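Local coordinates for dual oxidase maturation factor 1 (Homo sapiens, PDB 7D3F), which probably supports the maturation of the dual oxidase DUOX1 and its transport from the endoplasmic reticulum to the plasma membrane, at residues Ala66-Asn71 / Met183-Phe188. Residues are numbered along the deposited sequence; the frame is centred on the assembly and turned at random.
Sequences AILAVN and MLWVAF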
ATOM      1  N   ALA B  66      14.935 -20.055  -5.051  1.00 63.57           N
ATOM      2  CA  ALA B  66      15.933 -19.631  -6.020  1.00 62.76           C
ATOM      3  C   ALA B  66      15.419 -18.437  -6.802  1.00 63.65           C
ATOM      4  O   ALA B  66      16.045 -17.367  -6.803  1.00 71.76           O
ATOM      5  CB  ALA B  66      16.285 -20.788  -6.957  1.00 66.27           C
ATOM      6  N   ILE B  67      14.214 -18.567  -7.367  1.00 58.44           N
ATOM      7  CA  ILE B  67      13.662 -17.490  -8.182  1.00 53.84           C
ATOM      8  C   ILE B  67      13.678 -16.195  -7.387  1.00 60.49           C
ATOM      9  O   ILE B  67      14.318 -15.208  -7.774  1.00 68.23           O
ATOM     10  CB  ILE B  67      12.243 -17.842  -8.662  1.00 54.94           C
ATOM     11  CG1 ILE B  67      12.279 -19.057  -9.591  1.00 61.21           C
ATOM     12  CG2 ILE B  67      11.603 -16.652  -9.361  1.00 50.88           C
ATOM     13  CD1 ILE B  67      10.916 -19.461 -10.127  1.00 63.51           C
ATOM     14  N   LEU B  68      13.063 -16.224  -6.200  1.00 59.55           N
ATOM     15  CA  LEU B  68      12.989 -15.013  -5.396  1.00 55.06           C
ATOM     16  C   LEU B  68      14.384 -14.489  -5.099  1.00 57.58           C
ATOM     17  O   LEU B  68      14.679 -13.310  -5.328  1.00 66.30           O
ATOM     18  CB  LEU B  68      12.215 -15.281  -4.106  1.00 62.07           C
ATOM     19  CG  LEU B  68      10.695 -15.374  -4.254  1.00 62.83           C
ATOM     20  CD1 LEU B  68      10.031 -15.576  -2.901  1.00 62.57           C
ATOM     21  CD2 LEU B  68      10.148 -14.133  -4.944  1.00 60.96           C
ATOM     22  N   ALA B  69      15.280 -15.377  -4.660  1.00 55.80           N
ATOM     23  CA  ALA B  69      16.637 -14.942  -4.358  1.00 53.59           C
ATOM     24  C   ALA B  69      17.286 -14.353  -5.599  1.00 61.62           C
ATOM     25  O   ALA B  69      17.851 -13.252  -5.559  1.00 69.00           O
ATOM     26  CB  ALA B  69      17.456 -16.112  -3.814  1.00 55.09           C
ATOM     27  N   VAL B  70      17.142 -15.042  -6.733  1.00 59.64           N
ATOM     28  CA  VAL B  70      17.772 -14.572  -7.958  1.00 48.66           C
ATOM     29  C   VAL B  70      17.151 -13.253  -8.395  1.00 51.80           C
ATOM     30  O   VAL B  70      17.817 -12.420  -9.022  1.00 60.22           O
ATOM     31  CB  VAL B  70      17.681 -15.667  -9.038  1.00 50.65           C
ATOM     32  CG1 VAL B  70      17.229 -15.099 -10.365  1.00 51.73           C
ATOM     33  CG2 VAL B  70      19.024 -16.375  -9.180  1.00 57.08           C
ATOM     34  N   ASN B  71      15.887 -13.017  -8.034  1.00 54.39           N
ATOM     35  CA  ASN B  71      15.264 -11.748  -8.387  1.00 54.50           C
ATOM     36  C   ASN B  71      15.761 -10.614  -7.502  1.00 61.83           C
ATOM     37  O   ASN B  71      15.772  -9.453  -7.933  1.00 68.99           O
ATOM     38  CB  ASN B  71      13.742 -11.862  -8.309  1.00 53.96           C
ATOM     39  CG  ASN B  71      13.038 -10.574  -8.697  1.00 61.61           C
ATOM     40  OD1 ASN B  71      12.909 -10.251  -9.879  1.00 66.69           O
ATOM     41  ND2 ASN B  71      12.573  -9.835  -7.699  1.00 70.11           N
ATOM     42  N   MET B 183      10.410 -10.761 -15.981  1.00 56.71           N
ATOM     43  CA  MET B 183      10.338 -12.160 -16.395  1.00 54.17           C
ATOM     44  C   MET B 183      10.460 -13.101 -15.201  1.00 55.38           C
ATOM     45  O   MET B 183       9.799 -14.144 -15.155  1.00 64.38           O
ATOM     46  CB  MET B 183      11.420 -12.456 -17.433  1.00 58.89           C
ATOM     47  CG  MET B 183      11.109 -11.907 -18.819  1.00 59.35           C
ATOM     48  SD  MET B 183      12.466 -12.116 -19.986  1.00 99.20           S
ATOM     49  CE  MET B 183      11.665 -11.689 -21.529  1.00 82.01           C
ATOM     50  N   LEU B 184      11.295 -12.748 -14.221  1.00 56.22           N
ATOM     51  CA  LEU B 184      11.434 -13.586 -13.034  1.00 52.95           C
ATOM     52  C   LEU B 184      10.169 -13.565 -12.186  1.00 58.15           C
ATOM     53  O   LEU B 184       9.799 -14.583 -11.592  1.00 67.88           O
ATOM     54  CB  LEU B 184      12.643 -13.138 -12.216  1.00 52.84           C
ATOM     55  CG  LEU B 184      13.996 -13.481 -12.837  1.00 52.52           C
ATOM     56  CD1 LEU B 184      15.114 -12.838 -12.047  1.00 54.46           C
ATOM     57  CD2 LEU B 184      14.186 -14.988 -12.912  1.00 53.24           C
ATOM     58  N   TRP B 185       9.496 -12.415 -12.103  1.00 60.74           N
ATOM     59  CA  TRP B 185       8.214 -12.368 -11.406  1.00 58.30           C
ATOM     60  C   TRP B 185       7.166 -13.209 -12.124  1.00 61.88           C
ATOM     61  O   TRP B 185       6.358 -13.891 -11.480  1.00 68.90           O
ATOM     62  CB  TRP B 185       7.740 -10.923 -11.260  1.00 59.65           C
ATOM     63  CG  TRP B 185       8.347 -10.214 -10.089  1.00 62.36           C
ATOM     64  CD1 TRP B 185       9.163  -9.121 -10.124  1.00 64.52           C
ATOM     65  CD2 TRP B 185       8.193 -10.557  -8.707  1.00 66.85           C
ATOM     66  NE1 TRP B 185       9.521  -8.758  -8.847  1.00 69.90           N
ATOM     67  CE2 TRP B 185       8.939  -9.624  -7.959  1.00 71.13           C
ATOM     68  CE3 TRP B 185       7.494 -11.560  -8.028  1.00 65.17           C
ATOM     69  CZ2 TRP B 185       9.007  -9.666  -6.568  1.00 68.77           C
ATOM     70  CZ3 TRP B 185       7.563 -11.600  -6.648  1.00 66.59           C
ATOM     71  CH2 TRP B 185       8.313 -10.659  -5.933  1.00 66.22           C
ATOM     72  N   VAL B 186       7.162 -13.172 -13.459  1.00 62.87           N
ATOM     73  CA  VAL B 186       6.260 -14.040 -14.213  1.00 59.19           C
ATOM     74  C   VAL B 186       6.575 -15.504 -13.933  1.00 62.10           C
ATOM     75  O   VAL B 186       5.670 -16.332 -13.773  1.00 71.61           O
ATOM     76  CB  VAL B 186       6.336 -13.719 -15.718  1.00 57.16           C
ATOM     77  CG1 VAL B 186       5.491 -14.701 -16.511  1.00 58.07           C
ATOM     78  CG2 VAL B 186       5.875 -12.295 -15.979  1.00 60.82           C
ATOM     79  N   ALA B 187       7.864 -15.845 -13.866  1.00 58.61           N
ATOM     80  CA  ALA B 187       8.262 -17.216 -13.558  1.00 54.81           C
ATOM     81  C   ALA B 187       7.819 -17.623 -12.157  1.00 57.61           C
ATOM     82  O   ALA B 187       7.401 -18.764 -11.939  1.00 70.09           O
ATOM     83  CB  ALA B 187       9.774 -17.372 -13.709  1.00 51.96           C
ATOM     84  N   PHE B 188       7.919 -16.709 -11.192  1.00 59.54           N
ATOM     85  CA  PHE B 188       7.467 -17.003  -9.834  1.00 59.73           C
ATOM     86  C   PHE B 188       5.958 -17.221  -9.788  1.00 67.19           C
ATOM     87  O   PHE B 188       5.473 -18.122  -9.089  1.00 74.18           O
ATOM     88  CB  PHE B 188       7.879 -15.873  -8.891  1.00 56.76           C
ATOM     89  CG  PHE B 188       7.430 -16.069  -7.471  1.00 58.62           C
ATOM     90  CD1 PHE B 188       8.100 -16.943  -6.631  1.00 59.50           C
ATOM     91  CD2 PHE B 188       6.341 -15.373  -6.972  1.00 55.79           C
ATOM     92  CE1 PHE B 188       7.690 -17.124  -5.324  1.00 57.37           C
ATOM     93  CE2 PHE B 188       5.927 -15.548  -5.666  1.00 58.01           C
ATOM     94  CZ  PHE B 188       6.601 -16.425  -4.841  1.00 55.38           C
TER
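One face of the F188 ring receives CD2 of L68, a CH-pi contact in which the methyl lies 4.0 Å from the ring centroid, offset toward the rim. The L68 CG methine also meets F188 CE1, while CD2 reaches obliquely to CZ3 of W185. N71 CG sits over one face of the W185 indole, toward the rim on its pyrrole side, the amide plane tilted 66° from the ring. N71 ND2 comes within 3.4 Å of W185 NE1, but both are donors and the approach is packing alone; N71 OD1 is instead hydrogen-bonded to S181 OG, one turn before L184. N71 CG stands anti to the backbone N (chi1 -179°); the N71 and L184 side chains pass in opposite directions, OD1 3.7 Å from L184 CB. I67 CG2 packs against L184 O (3.5 Å) and, beside it, F188 CB, and V70 CG1 meets L184 CD1. I67 continues onto helix 203-229 and V70 onto helix 249-274, whereas L68 also touches helix 22-41. The axes of 66-71 and 183-188 approach to 9.6 Å, 164° apart in N-to-C direction, an almost antiparallel pairing characteristic of a polytopic membrane helix bundle, here at the predicted extracellular ends of two transmembrane spans.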